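Local atomic coordinates of beta-1,4-galactanase (Thielavia heterothallica, PDB entry 1HJS), a protein that hydrolyses the beta-1,4-galactosidic linkages of type I arabinogalactans as a family 53 glycoside hydrolase. Residues A[5-10]-A[327-332]; A[176-181]-A[210-215]; A[244-249]-A[293-298]. All coordinates share one frame; numbering follows the deposited sequence.

Contact 1. Residues A[5-10]-A[327-332]. With SO4 (sulfate ion), chain H.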
# COMPACT_ATOMS: atom_id res chain seq x y z
N ARG A 5 -11.92 -0.17 2.69
CA ARG A 5 -11.57 -0.31 4.10
C ARG A 5 -10.65 -1.52 4.08
O ARG A 5 -11.13 -2.65 4.04
CB ARG A 5 -12.80 -0.60 4.96
CG ARG A 5 -13.88 0.48 4.92
CD ARG A 5 -15.00 0.15 5.90
NE ARG A 5 -15.58 -1.17 5.62
CZ ARG A 5 -16.48 -1.41 4.67
NH1 ARG A 5 -16.92 -0.42 3.91
NH2 ARG A 5 -16.92 -2.64 4.47
N GLY A 6 -9.35 -1.31 4.10
CA GLY A 6 -8.48 -2.46 4.04
C GLY A 6 -7.23 -2.54 4.89
O GLY A 6 -6.94 -1.68 5.72
N VAL A 7 -6.50 -3.63 4.66
CA VAL A 7 -5.25 -3.89 5.34
C VAL A 7 -4.35 -4.57 4.33
O VAL A 7 -4.83 -5.15 3.35
CB VAL A 7 -5.42 -4.86 6.55
CG1 VAL A 7 -6.45 -4.32 7.52
CG2 VAL A 7 -5.81 -6.26 6.06
N ASP A 8 -3.05 -4.46 4.54
CA ASP A 8 -2.09 -5.13 3.68
C ASP A 8 -1.83 -6.42 4.48
O ASP A 8 -1.35 -6.36 5.61
CB ASP A 8 -0.81 -4.31 3.55
CG ASP A 8 0.19 -4.94 2.60
OD1 ASP A 8 0.49 -6.14 2.76
OD2 ASP A 8 0.68 -4.23 1.70
N TRP A 9 -2.17 -7.57 3.91
CA TRP A 9 -1.99 -8.84 4.61
C TRP A 9 -0.96 -9.74 3.94
O TRP A 9 -0.97 -10.96 4.14
CB TRP A 9 -3.34 -9.55 4.72
CG TRP A 9 -3.79 -10.24 3.44
CD1 TRP A 9 -3.60 -9.80 2.16
CD2 TRP A 9 -4.49 -11.48 3.35
NE1 TRP A 9 -4.15 -10.70 1.27
CE2 TRP A 9 -4.70 -11.74 1.97
CE3 TRP A 9 -4.97 -12.41 4.29
CZ2 TRP A 9 -5.37 -12.89 1.52
CZ3 TRP A 9 -5.63 -13.55 3.84
CH2 TRP A 9 -5.82 -13.78 2.46
N SER A 10 -0.07 -9.14 3.15
CA SER A 10 0.95 -9.88 2.41
C SER A 10 1.65 -11.03 3.12
O SER A 10 1.83 -12.10 2.54
CB SER A 10 2.01 -8.91 1.88
OG SER A 10 1.42 -7.86 1.12
N SER A 327 -12.08 -4.34 14.86
CA SER A 327 -13.46 -4.04 14.49
C SER A 327 -13.64 -2.60 14.01
O SER A 327 -14.73 -2.23 13.57
CB SER A 327 -14.39 -4.29 15.68
OG SER A 327 -14.11 -3.40 16.75
N VAL A 328 -12.59 -1.80 14.08
CA VAL A 328 -12.66 -0.41 13.64
C VAL A 328 -13.10 -0.32 12.18
O VAL A 328 -13.76 0.64 11.78
CB VAL A 328 -11.29 0.31 13.81
CG1 VAL A 328 -10.27 -0.26 12.83
CG2 VAL A 328 -11.47 1.81 13.60
N PHE A 329 -12.76 -1.33 11.39
CA PHE A 329 -13.12 -1.34 9.98
C PHE A 329 -14.62 -1.44 9.74
O PHE A 329 -15.10 -1.30 8.62
CB PHE A 329 -12.36 -2.45 9.27
CG PHE A 329 -10.87 -2.23 9.26
CD1 PHE A 329 -10.31 -1.26 8.43
CD2 PHE A 329 -10.05 -2.93 10.13
CE1 PHE A 329 -8.94 -1.00 8.47
CE2 PHE A 329 -8.68 -2.68 10.18
CZ PHE A 329 -8.13 -1.71 9.35
N GLN A 330 -15.37 -1.68 10.82
CA GLN A 330 -16.82 -1.77 10.73
C GLN A 330 -17.44 -0.39 10.94
O GLN A 330 -18.64 -0.21 10.74
CB GLN A 330 -17.37 -2.70 11.82
CG GLN A 330 -17.09 -4.18 11.62
CD GLN A 330 -17.58 -5.02 12.79
OE1 GLN A 330 -17.69 -6.24 12.69
NE2 GLN A 330 -17.88 -4.37 13.91
N ARG A 331 -16.61 0.58 11.32
CA ARG A 331 -17.12 1.91 11.63
C ARG A 331 -16.57 3.08 10.81
O ARG A 331 -16.77 4.23 11.19
CB ARG A 331 -16.89 2.20 13.11
CG ARG A 331 -17.37 1.08 14.04
CD ARG A 331 -17.23 1.46 15.51
NE ARG A 331 -15.84 1.50 15.96
CZ ARG A 331 -15.14 0.43 16.32
NH1 ARG A 331 -15.68 -0.78 16.28
NH2 ARG A 331 -13.89 0.57 16.74
N ILE A 332 -15.90 2.79 9.69
CA ILE A 332 -15.34 3.86 8.86
C ILE A 332 -15.78 3.79 7.40
O ILE A 332 -16.54 2.86 7.06
CB ILE A 332 -13.80 3.84 8.90
CG1 ILE A 332 -13.27 2.51 8.38
CG2 ILE A 332 -13.32 4.09 10.33
CD1 ILE A 332 -11.76 2.42 8.34
OXT ILE A 332 -15.37 4.67 6.61
S SO4 H . -18.91 -2.58 1.32
O1 SO4 H . -20.51 -2.31 1.33
O2 SO4 H . -18.32 -1.29 1.02
O3 SO4 H . -18.53 -3.07 2.46
O4 SO4 H . -18.74 -3.45 0.18
O HOH W 1 -17.12 2.36 4.31
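Polar contacts gather at the guanidinium of R5, whose side chain runs out with CG anti to the carbonyl carbon and bends at chi3 (-56°). NE lies 3.0 Å from F329 O and is hydrogen-bonded to G40 O. NH2 donates almost straight (173°) to O3 of a sulfate ion, 2.6 Å away at the guanidinium edge; the sulfate probably comes from the crystallisation liquor. NH1 adds a weak bond to sulfate O2 and donates to a water 2.8 Å away, which in turn donates to O of I332, the C-terminal residue. R5 CD also approaches I332 O, at 3.3 Å. The F329 ring adds a contact with the backbone, its CE1 lying against the carbonyl oxygen of G6.

Apolar contacts flank this cluster. The R5 and I332 side chains run antiparallel alongside each other, CD meeting CG1 at 3.8 Å. The F329 ring crosses V7 obliquely, CZ touching CG1 at 3.6 Å, while V328 CG1 lies over one ring face. An alanine in place of R5 would probably lose the water bridge to I332 and the aliphatic packing on its CG1, loosening the C-terminal end. The F329 side chain also touches Y295 of strand 290-296. F329 of the 3-10 segment and the terminal I332 thus pack against the first strand, 4-8, at the point where the TIM barrel closes against its last strand, 290-296.

Contact 2. Residues A[176-181]-A[210-215]; sequences MIHLDN and GVSFYP
H178 carries the side-chain part of this contact. Its CB lies 4.2 Å from G210 O, and CG is set anti to the backbone N, which turns the imidazole along the sheet toward 210-212. CD2 then passes 3.6 Å from G210 O, which lies near the ring plane at its edge. At the tip, NE2 donates to S212 OG at 2.7 Å; the bond is somewhat bent (151°), but OG sits only 8° out of the ring plane. CE1, next to NE2, is also close to OG. The same hydroxyl is hydrogen-bonded to OE2 of E135, the proton donor, so H178 is a second-shell residue that probably helps to place S212 beside the catalytic acid.

The backbones pair as parallel strands, their axes 22° apart. G210 N donates nearly straight to I177 O (2.9 Å), L179 N donates to G210 O from above the carbonyl plane, and S212 N reaches L179 O at 3.2 Å in a more bent bond. M176, extended through chi1 and chi2, brings SD within 3.9 Å of G210 CA, and the bend at chi3 turns CE. A CB at G210 would clash with M176 SD as placed, consistent with a glycine here.

The two strands belong to the beta-alpha-beta unit made by strand 174-179, helix 185-196 and strand 208-212 of the barrel. M176, H178 and S212 face its interior, against V244 or E245 of strand 240-245, whereas L179 packs on helix 185-196 and V211 on helix 223-237.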
# COMPACT_ATOMS: atom_id res chain seq x y z
N MET A 176 -3.01 3.14 -9.70
CA MET A 176 -2.52 4.06 -8.67
C MET A 176 -1.03 4.32 -8.66
O MET A 176 -0.23 3.45 -8.97
CB MET A 176 -2.91 3.51 -7.29
CG MET A 176 -2.26 4.24 -6.12
SD MET A 176 -2.53 3.36 -4.57
CE MET A 176 -4.23 3.76 -4.25
N ILE A 177 -0.67 5.56 -8.33
CA ILE A 177 0.72 5.97 -8.19
C ILE A 177 0.81 6.22 -6.69
O ILE A 177 -0.02 6.93 -6.11
CB ILE A 177 1.05 7.25 -8.98
CG1 ILE A 177 1.13 6.92 -10.47
CG2 ILE A 177 2.37 7.84 -8.50
CD1 ILE A 177 1.36 8.13 -11.37
N HIS A 178 1.82 5.62 -6.06
CA HIS A 178 1.99 5.69 -4.62
C HIS A 178 3.30 6.33 -4.16
O HIS A 178 4.38 5.86 -4.49
CB HIS A 178 1.90 4.25 -4.06
CG HIS A 178 2.24 4.12 -2.61
ND1 HIS A 178 2.67 2.94 -2.06
CD2 HIS A 178 2.21 5.02 -1.60
CE1 HIS A 178 2.90 3.11 -0.77
NE2 HIS A 178 2.62 4.37 -0.46
N LEU A 179 3.17 7.41 -3.39
CA LEU A 179 4.30 8.15 -2.83
C LEU A 179 4.24 8.07 -1.30
O LEU A 179 3.16 7.89 -0.72
CB LEU A 179 4.25 9.62 -3.26
CG LEU A 179 4.89 10.04 -4.58
CD1 LEU A 179 4.55 9.06 -5.68
CD2 LEU A 179 4.44 11.46 -4.92
N ASP A 180 5.38 8.20 -0.64
CA ASP A 180 5.41 8.16 0.82
C ASP A 180 5.10 9.56 1.37
O ASP A 180 4.77 10.47 0.62
CB ASP A 180 6.80 7.71 1.30
CG ASP A 180 7.87 8.75 1.03
OD1 ASP A 180 7.82 9.40 -0.03
OD2 ASP A 180 8.76 8.91 1.89
N ASN A 181 5.19 9.70 2.69
CA ASN A 181 4.94 10.97 3.38
C ASN A 181 3.76 11.79 2.83
O ASN A 181 3.94 12.91 2.34
CB ASN A 181 6.21 11.83 3.35
CG ASN A 181 7.39 11.16 4.05
OD1 ASN A 181 7.21 10.34 4.95
ND2 ASN A 181 8.61 11.53 3.65
N GLY A 210 -2.01 7.41 -4.10
CA GLY A 210 -1.97 6.83 -2.78
C GLY A 210 -0.80 7.41 -2.00
O GLY A 210 0.21 7.80 -2.59
N VAL A 211 -0.94 7.48 -0.68
CA VAL A 211 0.13 8.00 0.15
C VAL A 211 0.30 7.15 1.39
O VAL A 211 -0.66 6.55 1.88
CB VAL A 211 -0.15 9.45 0.62
CG1 VAL A 211 -0.33 10.37 -0.57
CG2 VAL A 211 -1.39 9.47 1.51
N SER A 212 1.53 7.08 1.89
CA SER A 212 1.80 6.36 3.12
C SER A 212 1.67 7.44 4.19
O SER A 212 1.98 8.61 3.94
CB SER A 212 3.22 5.80 3.14
OG SER A 212 3.43 4.84 2.11
N PHE A 213 1.19 7.07 5.37
CA PHE A 213 1.06 8.02 6.46
C PHE A 213 1.33 7.30 7.77
O PHE A 213 0.48 6.54 8.26
CB PHE A 213 -0.34 8.64 6.50
CG PHE A 213 -0.52 9.65 7.60
CD1 PHE A 213 0.15 10.87 7.55
CD2 PHE A 213 -1.34 9.38 8.68
CE1 PHE A 213 0.01 11.80 8.59
CE2 PHE A 213 -1.49 10.30 9.73
CZ PHE A 213 -0.81 11.51 9.68
N TYR A 214 2.51 7.54 8.33
CA TYR A 214 2.94 6.93 9.58
C TYR A 214 3.22 8.03 10.60
O TYR A 214 3.70 9.11 10.25
CB TYR A 214 4.20 6.10 9.35
CG TYR A 214 3.97 4.81 8.59
CD1 TYR A 214 3.35 3.72 9.19
CD2 TYR A 214 4.38 4.69 7.26
CE1 TYR A 214 3.14 2.53 8.50
CE2 TYR A 214 4.18 3.49 6.56
CZ TYR A 214 3.57 2.42 7.18
OH TYR A 214 3.39 1.23 6.51
N PRO A 215 2.92 7.78 11.88
CA PRO A 215 3.15 8.79 12.92
C PRO A 215 4.50 8.74 13.61
O PRO A 215 4.83 9.65 14.38
CB PRO A 215 2.02 8.51 13.89
CG PRO A 215 2.01 6.99 13.91
CD PRO A 215 2.13 6.64 12.42
O HOH W 2 6.37 10.27 8.31

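Contact 3. Residues A[244-249]-A[293-298]; sequences VETNWP and LFYWEP
E245, the catalytic nucleophile, lies alongside W296: its CG and CD both come within 3.8 Å of CD1, and the carboxylate and indole planes are only 20° apart. OE1 sits above one indole face, offset toward the rim, and E297 CG covers the opposite face. The carboxylate has polar partners beyond the tryptophan, for OE1 is bonded to Y214 OH and OE2 forms a salt bridge with R45.

Two hydrogen bonds hold the W296 backbone. W296 N donates to T246 O at 2.9 Å, almost straight (174°) and in the carbonyl plane. N247 ND2 donates to a lone pair of W296 O at 3.0 Å, within the plane of its own amide. Farther out, W248 N donates to Y295 OH, which is also bonded to N313 O. T246 O lies 3.5 Å above the centre of the Y295 ring, and N247 ND2 over the same face.

Strands 240-245 and 290-296 part here, and regular pairing gives way to one backbone bond plus side-chain bonds. The arginine and tyrosine partners of E245 would probably keep its carboxylate ionised, as a nucleophile requires, while the indole face probably restricts it.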
# COMPACT_ATOMS: atom_id res chain seq x y z
N VAL A 244 -2.67 4.46 1.72
CA VAL A 244 -2.47 3.04 1.47
C VAL A 244 -1.58 2.29 2.46
O VAL A 244 -1.42 1.08 2.36
CB VAL A 244 -1.95 2.83 0.03
CG1 VAL A 244 -2.93 3.44 -0.95
CG2 VAL A 244 -0.58 3.47 -0.15
N GLU A 245 -1.02 3.02 3.41
CA GLU A 245 -0.18 2.43 4.45
C GLU A 245 -0.24 3.32 5.69
O GLU A 245 -0.08 4.53 5.59
CB GLU A 245 1.28 2.32 4.00
CG GLU A 245 1.60 1.08 3.17
CD GLU A 245 3.09 0.87 2.97
OE1 GLU A 245 3.86 1.19 3.91
OE2 GLU A 245 3.49 0.39 1.89
N THR A 246 -0.51 2.71 6.84
CA THR A 246 -0.54 3.44 8.10
C THR A 246 -0.47 2.43 9.25
O THR A 246 -0.81 1.25 9.08
CB THR A 246 -1.81 4.32 8.24
OG1 THR A 246 -1.64 5.25 9.32
CG2 THR A 246 -3.05 3.47 8.50
N ASN A 247 -0.01 2.90 10.41
CA ASN A 247 0.14 2.09 11.61
C ASN A 247 -0.07 2.98 12.83
O ASN A 247 0.08 4.20 12.75
CB ASN A 247 1.59 1.57 11.74
CG ASN A 247 1.85 0.26 11.02
OD1 ASN A 247 3.00 -0.18 10.97
ND2 ASN A 247 0.82 -0.37 10.47
N TRP A 248 -0.41 2.35 13.95
CA TRP A 248 -0.52 3.03 15.24
C TRP A 248 -0.11 1.96 16.24
O TRP A 248 -0.62 0.84 16.22
CB TRP A 248 -1.91 3.55 15.58
CG TRP A 248 -1.86 4.30 16.88
CD1 TRP A 248 -2.17 3.82 18.12
CD2 TRP A 248 -1.35 5.63 17.08
NE1 TRP A 248 -1.89 4.76 19.08
CE2 TRP A 248 -1.38 5.88 18.47
CE3 TRP A 248 -0.87 6.62 16.22
CZ2 TRP A 248 -0.95 7.09 19.03
CZ3 TRP A 248 -0.43 7.83 16.77
CH2 TRP A 248 -0.48 8.05 18.16
N PRO A 249 0.82 2.29 17.14
CA PRO A 249 1.28 1.30 18.12
C PRO A 249 0.42 0.99 19.33
O PRO A 249 -0.28 1.86 19.86
CB PRO A 249 2.66 1.83 18.51
CG PRO A 249 2.47 3.30 18.47
CD PRO A 249 1.61 3.54 17.24
N LEU A 293 -8.46 3.66 2.93
CA LEU A 293 -7.49 3.60 4.01
C LEU A 293 -7.08 2.15 4.16
O LEU A 293 -7.93 1.26 4.23
CB LEU A 293 -8.09 4.11 5.32
CG LEU A 293 -7.17 4.10 6.55
CD1 LEU A 293 -7.72 5.04 7.61
CD2 LEU A 293 -7.04 2.69 7.11
N PHE A 294 -5.77 1.91 4.21
CA PHE A 294 -5.25 0.55 4.38
C PHE A 294 -4.25 0.50 5.52
O PHE A 294 -3.25 1.22 5.50
CB PHE A 294 -4.56 0.07 3.11
CG PHE A 294 -5.50 -0.17 1.96
CD1 PHE A 294 -6.03 0.89 1.23
CD2 PHE A 294 -5.86 -1.47 1.60
CE1 PHE A 294 -6.91 0.67 0.17
CE2 PHE A 294 -6.74 -1.71 0.53
CZ PHE A 294 -7.26 -0.63 -0.18
N TYR A 295 -4.51 -0.35 6.51
CA TYR A 295 -3.60 -0.51 7.64
C TYR A 295 -2.51 -1.46 7.17
O TYR A 295 -2.81 -2.47 6.53
CB TYR A 295 -4.33 -1.12 8.84
CG TYR A 295 -3.55 -0.99 10.13
CD1 TYR A 295 -3.69 0.14 10.93
CD2 TYR A 295 -2.62 -1.95 10.51
CE1 TYR A 295 -2.93 0.31 12.09
CE2 TYR A 295 -1.85 -1.80 11.67
CZ TYR A 295 -2.02 -0.67 12.45
OH TYR A 295 -1.26 -0.50 13.58
N TRP A 296 -1.25 -1.17 7.48
CA TRP A 296 -0.18 -2.05 7.01
C TRP A 296 0.21 -3.21 7.92
O TRP A 296 0.66 -3.00 9.05
CB TRP A 296 1.07 -1.23 6.68
CG TRP A 296 2.06 -2.00 5.85
CD1 TRP A 296 1.89 -2.42 4.56
CD2 TRP A 296 3.36 -2.47 6.25
NE1 TRP A 296 3.00 -3.12 4.13
CE2 TRP A 296 3.92 -3.16 5.15
CE3 TRP A 296 4.10 -2.37 7.44
CZ2 TRP A 296 5.19 -3.75 5.20
CZ3 TRP A 296 5.36 -2.96 7.49
CH2 TRP A 296 5.89 -3.64 6.38
N GLU A 297 0.03 -4.43 7.40
CA GLU A 297 0.42 -5.66 8.10
C GLU A 297 -0.03 -5.80 9.56
O GLU A 297 0.79 -6.02 10.46
CB GLU A 297 1.94 -5.81 8.01
CG GLU A 297 2.42 -6.11 6.59
CD GLU A 297 2.20 -7.56 6.20
OE1 GLU A 297 1.54 -8.30 6.96
OE2 GLU A 297 2.68 -7.97 5.12
N PRO A 298 -1.34 -5.73 9.81
CA PRO A 298 -1.86 -5.85 11.17
C PRO A 298 -1.63 -7.21 11.84
O PRO A 298 -1.61 -7.31 13.07
CB PRO A 298 -3.35 -5.56 11.00
CG PRO A 298 -3.63 -6.16 9.66
CD PRO A 298 -2.45 -5.68 8.83

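All three contacts reach the same eight-stranded barrel, and each is largely buried, but their depth differs. Contact 1, about 13 Å from the chain centre to its own, includes partly exposed residues and the C-terminus, and its clear polar link between the segments runs through a water. Contacts 2 and 3 have centres about 8 and 9 Å from that of the chain and use direct hydrogen bonds: mostly backbone pairing in contact 2, more side-chain donors and acceptors in contact 3. Contacts 1 and 3 adjoin through neighbouring strands 4-8 and 290-296, with D8 N 2.8 Å from Y295 O. Contacts 2 and 3 meet at the catalytic centre, whereas contacts 1 and 2 do not touch.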